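PDB 6GIE: 33-36 kDa outer membrane protein from Acinetobacter baumannii, which probably forms a beta-barrel channel across the outer membrane for small solutes and is associated with carbapenem susceptibility. Local coordinates for residues P62-A67 / D227-P232; A114-N119 / Y137-G142; Q30-D35 / T285-L290. One frame throughout, in Å; residues are numbered along the deposited sequence.

Contact 1 (P62-A67 / D227-P232); sequences PLAEAA and DLFVTP
In a loop that appears to turn into the barrel, Pro62 to Glu65 meet Phe229 and Pro232 of 227-232 by both apolar and polar contacts. Pro62 sets CB over one face of the Phe229 ring, the two groups crossing at about a right angle. This CB is 3.6 Å from the centroid of the Phe229 ring and 22° off its normal, a CH-pi contact displaced toward the rim, where CD1 is the nearest ring atom. From oblique directions Ala64 CB comes to 4.0 Å from Phe229 CE1, and Glu65 CG to 3.8 Å from Phe229 CZ. The carbonyl oxygen of Pro232 is gripped twice: Leu63 N donates to Pro232 O over 2.9 Å in a nearly straight bond (170° at the hydrogen), and a water held by Ala64 N donates to it too. A second water donates to both Glu65 OE2 and Asp227 OD2, which stand 4.6 Å apart; the salt bridge from Glu65 OE1 to Lys196 would temper their repulsion. Glu65 is also the N-cap of helix 66-69. Leu228, next to Phe229, touches bound detergent, whereas Pro62 also packs on Val198 and Ala207 of strands 190-200 and 207-216. This is consistent with a segment turned into the lumen, as in the inward-folded loops of porin beta-barrels.

Contact 2 (A114-N119 / Y137-G142); sequences ASASYN and YALEAG
Tyr137 and Tyr118 form a non-hydrogen-bonded pair in an antiparallel ladder that runs on to Asn119 and Arg136. Tyr137 CB lies 4.4 Å from Tyr118 CD1, at the edge of that ring and near its plane. A chi1 of 74° sets Tyr137 CG between the backbone N and the carbonyl carbon; its ring then leads away, and its hydroxyl bonds to that of Tyr155. Ala138 exchanges two backbone hydrogen bonds with Ser117, and its CB stands 3.7 Å from Ser117 OG. Leu139 returns to the face of the tyrosines, where its CD2 branch packs 3.5 Å from Ala116 CB. Glu140 then reaches over the opposite face: its chain, extended beyond CG, brings OE1 to 2.5 Å from Ser115 OG, a very short hydrogen bond with the serine as donor, though its exact length is doubtful. A water donates to the same Ser115 OG over 2.6 Å and also bonds to Ser117 OG at 2.9 Å, with a weak bond to Ala138 O besides. Ser115 OG thus has both carboxylate and water as partners, while Glu140 OE2 forms a salt bridge to Arg194 that probably favours the charged form of the acid. Backbone bonds join Glu140 to Ser115 in both directions, and Ala114 CA approaches Glu140 O to 3.2 Å as a CA-H...O contact. Ala141 and Ala114 make the next non-hydrogen-bonded pair, on the face of Leu139. One face carries Ser115, Ser117, Ala138 and Glu140, the other the remaining alanines, Leu139 and the two tyrosines, consistent with a barrel wall between lumen and membrane. Strand 94-105 continues it beside 112-121, and strand 149-157 lies along 135-146, with Ala138 against Thr156 and Leu139 against Tyr155.

Contact 3 (Q30-D35 / T285-L290); sequences QSEYVD and TQTIGL
Gln30 reaches Leu290 with its backbone and the base of its side chain: CG, anti to the backbone N (chi1 -177°), comes to 3.6 Å from Leu290 O, and the CA hydrogen is directed at the same oxygen. Ser31 follows with a reciprocal pair of backbone bonds, Ser31 N to Leu290 O and Leu290 N back to Ser31 O. Glu32 sits opposite Gly289, which has no side chain; Glu32 CG stands mostly above its own strand, 4.2 Å from Gly289 CA. Farther out, Glu32 crosses Thr287 obliquely and brings OE1 to 3.8 Å from the methyl CG2 of Thr287. The ladder joins strand 22-35 to strand 285-295, the first and last of the chain, and this antiparallel pairing is the seam that closes a beta-barrel on itself. Tyr33 points to the other face with Ile288; a second reciprocal pair of bonds ties their backbones. Ile288 CG2 meets the tyrosine at the ring edge and lies 4.2 Å from Tyr33 CB. This face is probably the membrane-facing surface, consistent with a bound detergent molecule about 4 Å from the Ile288 side chain. Val34 turns back to the face of Glu32 and stands beside Thr287, the two side chains pointing the same way. Its CG1 branch touches both neighbours, Thr285 through the methyl CG2 and Thr287 at OG1, the latter at 3.6 Å. Thr285 spends its hydroxyl elsewhere, on Tyr250 OH. At Asp35 the last reciprocal pair forms, Asp35 N meeting Gln286 O at 2.7 Å, with Gln286 N returning the bond to Asp35 O.

Along the chain the three contacts are nested: contact 3 brings together strands near the two ends, contact 1 lies inside the loop it closes, and contact 2 lies within the loop of contact 1. None touches another; their centres are 23 to 27 Å apart, with contacts 1 and 2 on opposite sides of the chain's centre. Contacts 2 and 3 are ladders in the wall, one between successive strands, 112-121 and 135-146, the other at the seam between first and last. Contact 1 differs in kind, setting a segment that appears to fold inward against that wall. Together they illustrate how local pairing, closure and a probably inward-folded loop make a porin-like barrel.

Contact 1 (P62-A67 / D227-P232)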
loop_
_atom_site.group_PDB
_atom_site.type_symbol
_atom_site.label_atom_id
_atom_site.label_comp_id
_atom_site.label_asym_id
_atom_site.label_seq_id
_atom_site.Cartn_x
_atom_site.Cartn_y
_atom_site.Cartn_z
ATOM N N PRO A 62 -3.278 -13.679 6.739
ATOM C CA PRO A 62 -4.036 -13.187 5.563
ATOM C C PRO A 62 -3.179 -13.118 4.256
ATOM O O PRO A 62 -1.999 -12.614 4.281
ATOM C CB PRO A 62 -4.446 -11.790 5.995
ATOM C CG PRO A 62 -3.446 -11.383 7.090
ATOM C CD PRO A 62 -3.068 -12.652 7.778
ATOM N N LEU A 63 -3.719 -13.600 3.125
ATOM C CA LEU A 63 -2.905 -13.717 1.897
ATOM C C LEU A 63 -2.538 -12.327 1.422
ATOM O O LEU A 63 -1.411 -12.110 0.939
ATOM C CB LEU A 63 -3.614 -14.464 0.773
ATOM C CG LEU A 63 -3.987 -15.935 0.897
ATOM C CD1 LEU A 63 -4.880 -16.379 -0.264
ATOM C CD2 LEU A 63 -2.772 -16.797 0.917
ATOM N N ALA A 64 -3.424 -11.341 1.595
ATOM C CA ALA A 64 -3.052 -10.003 1.092
ATOM C C ALA A 64 -1.719 -9.459 1.664
ATOM O O ALA A 64 -1.069 -8.653 0.990
ATOM C CB ALA A 64 -4.164 -8.979 1.310
ATOM N N GLU A 65 -1.346 -9.883 2.891
ATOM C CA GLU A 65 -0.242 -9.298 3.605
ATOM C C GLU A 65 0.935 -10.255 3.722
ATOM O O GLU A 65 1.765 -10.100 4.585
ATOM C CB GLU A 65 -0.668 -8.883 5.042
ATOM C CG GLU A 65 -1.637 -7.721 5.069
ATOM C CD GLU A 65 -1.089 -6.394 4.532
ATOM O OE1 GLU A 65 0.144 -6.171 4.467
ATOM O OE2 GLU A 65 -1.917 -5.557 4.094
ATOM N N ALA A 66 1.000 -11.245 2.853
ATOM C CA ALA A 66 2.023 -12.290 2.948
ATOM C C ALA A 66 3.421 -11.723 2.773
ATOM O O ALA A 66 4.367 -12.247 3.434
ATOM C CB ALA A 66 1.763 -13.386 1.900
ATOM N N ALA A 67 3.577 -10.675 1.935
ATOM C CA ALA A 67 4.960 -10.121 1.685
ATOM C C ALA A 67 5.479 -9.473 2.979
ATOM O O ALA A 67 6.635 -9.731 3.463
ATOM C CB ALA A 67 5.012 -9.114 0.533
ATOM N N ASP A 227 -7.767 -2.857 7.922
ATOM C CA ASP A 227 -8.284 -3.984 7.128
ATOM C C ASP A 227 -8.710 -5.085 8.048
ATOM O O ASP A 227 -7.951 -5.475 8.918
ATOM C CB ASP A 227 -7.211 -4.497 6.162
ATOM C CG ASP A 227 -7.024 -3.574 4.953
ATOM O OD1 ASP A 227 -8.024 -3.124 4.330
ATOM O OD2 ASP A 227 -5.861 -3.298 4.596
ATOM N N LEU A 228 -9.931 -5.577 7.883
ATOM C CA LEU A 228 -10.417 -6.719 8.649
ATOM C C LEU A 228 -10.387 -7.946 7.712
ATOM O O LEU A 228 -11.222 -8.079 6.801
ATOM C CB LEU A 228 -11.850 -6.484 9.143
ATOM C CG LEU A 228 -12.135 -5.063 9.633
ATOM C CD1 LEU A 228 -13.539 -4.839 10.171
ATOM C CD2 LEU A 228 -11.162 -4.777 10.749
ATOM N N PHE A 229 -9.512 -8.881 8.060
ATOM C CA PHE A 229 -9.348 -10.140 7.371
ATOM C C PHE A 229 -10.333 -11.113 7.912
ATOM O O PHE A 229 -10.040 -11.838 8.843
ATOM C CB PHE A 229 -7.900 -10.596 7.448
ATOM C CG PHE A 229 -7.015 -9.647 6.763
ATOM C CD1 PHE A 229 -6.946 -9.656 5.366
ATOM C CD2 PHE A 229 -6.318 -8.689 7.464
ATOM C CE1 PHE A 229 -6.188 -8.713 4.704
ATOM C CE2 PHE A 229 -5.528 -7.751 6.813
ATOM C CZ PHE A 229 -5.465 -7.750 5.416
ATOM N N VAL A 230 -11.561 -11.033 7.407
ATOM C CA VAL A 230 -12.598 -11.822 8.033
ATOM C C VAL A 230 -12.381 -13.306 7.759
ATOM O O VAL A 230 -12.850 -14.133 8.522
ATOM C CB VAL A 230 -14.041 -11.389 7.677
ATOM C CG1 VAL A 230 -14.299 -9.933 8.077
ATOM C CG2 VAL A 230 -14.345 -11.641 6.223
ATOM N N THR A 231 -11.679 -13.627 6.670
ATOM C CA THR A 231 -11.009 -14.904 6.538
ATOM C C THR A 231 -9.665 -14.546 5.945
ATOM O O THR A 231 -9.487 -13.399 5.554
ATOM C CB THR A 231 -11.702 -15.831 5.518
ATOM O OG1 THR A 231 -11.384 -15.401 4.169
ATOM C CG2 THR A 231 -13.201 -15.892 5.742
ATOM N N PRO A 232 -8.782 -15.517 5.760
ATOM C CA PRO A 232 -7.464 -15.265 5.166
ATOM C C PRO A 232 -7.529 -14.745 3.695
ATOM O O PRO A 232 -6.564 -14.090 3.168
ATOM C CB PRO A 232 -6.769 -16.667 5.232
ATOM C CG PRO A 232 -7.494 -17.377 6.326
ATOM C CD PRO A 232 -8.925 -16.934 6.139
HETATM O O HOH W 1 -6.231 -11.645 2.502
HETATM O O HOH W 2 -4.489 -5.301 2.768
#

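Contact 2 (A114-N119 / Y137-G142)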
loop_
_atom_site.group_PDB
_atom_site.type_symbol
_atom_site.label_atom_id
_atom_site.label_comp_id
_atom_site.label_asym_id
_atom_site.label_seq_id
_atom_site.Cartn_x
_atom_site.Cartn_y
_atom_site.Cartn_z
ATOM N N ALA A 114 14.452 -0.530 5.154
ATOM C CA ALA A 114 14.672 0.675 4.386
ATOM C C ALA A 114 13.904 0.642 3.095
ATOM O O ALA A 114 13.646 -0.444 2.582
ATOM C CB ALA A 114 16.107 0.824 4.131
ATOM N N SER A 115 13.471 1.813 2.606
ATOM C CA SER A 115 12.790 1.866 1.324
ATOM C C SER A 115 13.223 3.049 0.538
ATOM O O SER A 115 13.635 4.036 1.081
ATOM C CB SER A 115 11.272 1.892 1.469
ATOM O OG SER A 115 10.780 3.246 1.484
ATOM N N ALA A 116 13.119 2.896 -0.777
ATOM C CA ALA A 116 13.480 3.912 -1.753
ATOM C C ALA A 116 12.490 3.820 -2.941
ATOM O O ALA A 116 12.104 2.701 -3.363
ATOM C CB ALA A 116 14.912 3.681 -2.244
ATOM N N SER A 117 12.057 4.988 -3.425
ATOM C CA SER A 117 11.239 5.066 -4.594
ATOM C C SER A 117 11.433 6.348 -5.341
ATOM O O SER A 117 11.932 7.383 -4.789
ATOM C CB SER A 117 9.760 4.890 -4.226
ATOM O OG SER A 117 9.515 5.631 -3.094
ATOM N N TYR A 118 11.075 6.235 -6.630
ATOM C CA TYR A 118 11.240 7.286 -7.609
ATOM C C TYR A 118 10.087 7.204 -8.605
ATOM O O TYR A 118 9.731 6.107 -9.011
ATOM C CB TYR A 118 12.510 7.109 -8.371
ATOM C CG TYR A 118 12.635 8.105 -9.511
ATOM C CD1 TYR A 118 12.850 9.450 -9.246
ATOM C CD2 TYR A 118 12.550 7.702 -10.853
ATOM C CE1 TYR A 118 12.987 10.383 -10.256
ATOM C CE2 TYR A 118 12.653 8.627 -11.879
ATOM C CZ TYR A 118 12.879 9.965 -11.570
ATOM O OH TYR A 118 13.017 10.918 -12.561
ATOM N N ASN A 119 9.546 8.375 -8.980
ATOM C CA ASN A 119 8.426 8.505 -9.901
ATOM C C ASN A 119 8.704 9.644 -10.784
ATOM O O ASN A 119 9.160 10.703 -10.339
ATOM C CB ASN A 119 7.100 8.866 -9.194
ATOM C CG ASN A 119 6.637 7.796 -8.267
ATOM O OD1 ASN A 119 5.818 6.988 -8.634
ATOM N ND2 ASN A 119 7.186 7.769 -7.061
ATOM N N TYR A 137 11.002 11.655 -5.330
ATOM C CA TYR A 137 11.575 10.495 -4.678
ATOM C C TYR A 137 11.294 10.463 -3.205
ATOM O O TYR A 137 11.029 11.486 -2.609
ATOM C CB TYR A 137 13.074 10.449 -4.927
ATOM C CG TYR A 137 13.946 11.443 -4.184
ATOM C CD1 TYR A 137 14.482 11.125 -2.950
ATOM C CD2 TYR A 137 14.254 12.693 -4.723
ATOM C CE1 TYR A 137 15.268 12.016 -2.264
ATOM C CE2 TYR A 137 15.065 13.591 -4.052
ATOM C CZ TYR A 137 15.574 13.243 -2.822
ATOM O OH TYR A 137 16.379 14.127 -2.125
ATOM N N ALA A 138 11.405 9.275 -2.639
ATOM C CA ALA A 138 11.242 9.041 -1.224
ATOM C C ALA A 138 12.215 7.974 -0.784
ATOM O O ALA A 138 12.511 7.014 -1.545
ATOM C CB ALA A 138 9.805 8.590 -0.870
ATOM N N LEU A 139 12.709 8.177 0.446
ATOM C CA LEU A 139 13.472 7.194 1.202
ATOM C C LEU A 139 12.893 7.074 2.617
ATOM O O LEU A 139 12.413 8.086 3.164
ATOM C CB LEU A 139 14.905 7.688 1.379
ATOM C CG LEU A 139 15.667 7.972 0.116
ATOM C CD1 LEU A 139 16.977 8.633 0.480
ATOM C CD2 LEU A 139 15.890 6.666 -0.639
ATOM N N GLU A 140 12.984 5.871 3.202
ATOM C CA GLU A 140 12.567 5.626 4.553
ATOM C C GLU A 140 13.528 4.651 5.135
ATOM O O GLU A 140 14.070 3.777 4.446
ATOM C CB GLU A 140 11.188 4.962 4.716
ATOM C CG GLU A 140 10.040 5.480 3.900
ATOM C CD GLU A 140 8.860 4.479 3.889
ATOM O OE1 GLU A 140 8.962 3.432 3.179
ATOM O OE2 GLU A 140 7.838 4.714 4.593
ATOM N N ALA A 141 13.661 4.767 6.456
ATOM C CA ALA A 141 14.363 3.795 7.241
ATOM C C ALA A 141 13.498 3.550 8.455
ATOM O O ALA A 141 12.947 4.485 8.993
ATOM C CB ALA A 141 15.735 4.367 7.686
ATOM N N GLY A 142 13.488 2.324 8.942
ATOM C CA GLY A 142 12.904 2.079 10.190
ATOM C C GLY A 142 13.150 0.750 10.798
ATOM O O GLY A 142 14.094 0.103 10.456
HETATM O O HOH W 3 10.525 4.970 -0.452
#

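Contact 3 (Q30-D35 / T285-L290)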
loop_
_atom_site.group_PDB
_atom_site.type_symbol
_atom_site.label_atom_id
_atom_site.label_comp_id
_atom_site.label_asym_id
_atom_site.label_seq_id
_atom_site.Cartn_x
_atom_site.Cartn_y
_atom_site.Cartn_z
ATOM N N GLN A 30 -5.469 -1.983 -11.960
ATOM C CA GLN A 30 -6.461 -1.182 -11.295
ATOM C C GLN A 30 -6.957 -0.080 -12.186
ATOM O O GLN A 30 -6.162 0.574 -12.844
ATOM C CB GLN A 30 -5.862 -0.574 -10.070
ATOM C CG GLN A 30 -6.878 0.209 -9.311
ATOM C CD GLN A 30 -6.280 1.091 -8.257
ATOM O OE1 GLN A 30 -5.062 1.096 -8.020
ATOM N NE2 GLN A 30 -7.137 1.863 -7.620
ATOM N N SER A 31 -8.282 0.063 -12.264
ATOM C CA SER A 31 -8.938 1.122 -12.981
ATOM C C SER A 31 -9.843 1.881 -12.041
ATOM O O SER A 31 -10.461 1.262 -11.121
ATOM C CB SER A 31 -9.867 0.547 -14.039
ATOM O OG SER A 31 -9.167 0.210 -15.185
ATOM N N GLU A 32 -9.976 3.188 -12.287
ATOM C CA GLU A 32 -10.775 4.029 -11.438
ATOM C C GLU A 32 -11.425 5.143 -12.199
ATOM O O GLU A 32 -10.872 5.663 -13.184
ATOM C CB GLU A 32 -10.007 4.624 -10.264
ATOM C CG GLU A 32 -9.076 3.681 -9.514
ATOM C CD GLU A 32 -7.867 4.396 -8.910
ATOM O OE1 GLU A 32 -8.061 5.207 -7.978
ATOM O OE2 GLU A 32 -6.727 4.153 -9.376
ATOM N N TYR A 33 -12.642 5.464 -11.760
ATOM C CA TYR A 33 -13.375 6.592 -12.254
ATOM C C TYR A 33 -13.657 7.578 -11.108
ATOM O O TYR A 33 -14.107 7.207 -10.011
ATOM C CB TYR A 33 -14.666 6.138 -12.847
ATOM C CG TYR A 33 -15.494 7.265 -13.411
ATOM C CD1 TYR A 33 -15.100 7.904 -14.594
ATOM C CD2 TYR A 33 -16.691 7.682 -12.796
ATOM C CE1 TYR A 33 -15.861 8.924 -15.154
ATOM C CE2 TYR A 33 -17.457 8.707 -13.352
ATOM C CZ TYR A 33 -17.040 9.324 -14.538
ATOM O OH TYR A 33 -17.769 10.352 -15.130
ATOM N N VAL A 34 -13.411 8.846 -11.424
ATOM C CA VAL A 34 -13.347 9.927 -10.459
ATOM C C VAL A 34 -14.412 10.937 -10.903
ATOM O O VAL A 34 -14.303 11.554 -11.972
ATOM C CB VAL A 34 -11.896 10.550 -10.410
ATOM C CG1 VAL A 34 -11.726 11.512 -9.232
ATOM C CG2 VAL A 34 -10.822 9.474 -10.291
ATOM N N ASP A 35 -15.461 11.079 -10.116
ATOM C CA ASP A 35 -16.568 12.005 -10.456
ATOM C C ASP A 35 -16.527 13.233 -9.515
ATOM O O ASP A 35 -16.306 13.077 -8.323
ATOM C CB ASP A 35 -17.907 11.241 -10.364
ATOM C CG ASP A 35 -19.098 12.065 -10.788
ATOM O OD1 ASP A 35 -18.903 13.220 -11.219
ATOM O OD2 ASP A 35 -20.254 11.568 -10.677
ATOM N N THR A 285 -16.248 15.092 -4.430
ATOM C CA THR A 285 -15.700 14.084 -5.326
ATOM C C THR A 285 -15.802 12.620 -4.876
ATOM O O THR A 285 -15.628 12.310 -3.713
ATOM C CB THR A 285 -14.244 14.489 -5.688
ATOM O OG1 THR A 285 -14.306 15.592 -6.595
ATOM C CG2 THR A 285 -13.496 13.395 -6.389
ATOM N N GLN A 286 -16.038 11.735 -5.829
ATOM C CA GLN A 286 -16.123 10.278 -5.573
ATOM C C GLN A 286 -15.327 9.505 -6.585
ATOM O O GLN A 286 -15.318 9.874 -7.754
ATOM C CB GLN A 286 -17.566 9.739 -5.679
ATOM C CG GLN A 286 -18.606 10.566 -4.980
ATOM C CD GLN A 286 -19.942 9.850 -4.817
ATOM O OE1 GLN A 286 -20.088 8.685 -5.187
ATOM N NE2 GLN A 286 -20.919 10.547 -4.237
ATOM N N THR A 287 -14.775 8.394 -6.138
ATOM C CA THR A 287 -13.928 7.506 -6.903
ATOM C C THR A 287 -14.395 6.073 -6.679
ATOM O O THR A 287 -14.424 5.588 -5.543
ATOM C CB THR A 287 -12.464 7.627 -6.437
ATOM O OG1 THR A 287 -12.037 8.974 -6.643
ATOM C CG2 THR A 287 -11.515 6.707 -7.232
ATOM N N ILE A 288 -14.835 5.424 -7.758
ATOM C CA ILE A 288 -15.145 4.017 -7.751
ATOM C C ILE A 288 -13.981 3.313 -8.473
ATOM O O ILE A 288 -13.441 3.813 -9.446
ATOM C CB ILE A 288 -16.561 3.774 -8.320
ATOM C CG1 ILE A 288 -16.826 2.291 -8.521
ATOM C CG2 ILE A 288 -16.760 4.478 -9.659
ATOM C CD1 ILE A 288 -16.956 1.532 -7.236
ATOM N N GLY A 289 -13.600 2.143 -7.986
ATOM C CA GLY A 289 -12.430 1.460 -8.456
ATOM C C GLY A 289 -12.530 -0.040 -8.324
ATOM O O GLY A 289 -13.158 -0.538 -7.408
ATOM N N LEU A 290 -11.973 -0.738 -9.310
ATOM C CA LEU A 290 -11.810 -2.145 -9.303
ATOM C C LEU A 290 -10.343 -2.478 -9.537
ATOM O O LEU A 290 -9.660 -1.822 -10.315
ATOM C CB LEU A 290 -12.593 -2.757 -10.458
ATOM C CG LEU A 290 -14.127 -2.664 -10.377
ATOM C CD1 LEU A 290 -14.737 -3.505 -11.491
ATOM C CD2 LEU A 290 -14.697 -3.122 -9.068
#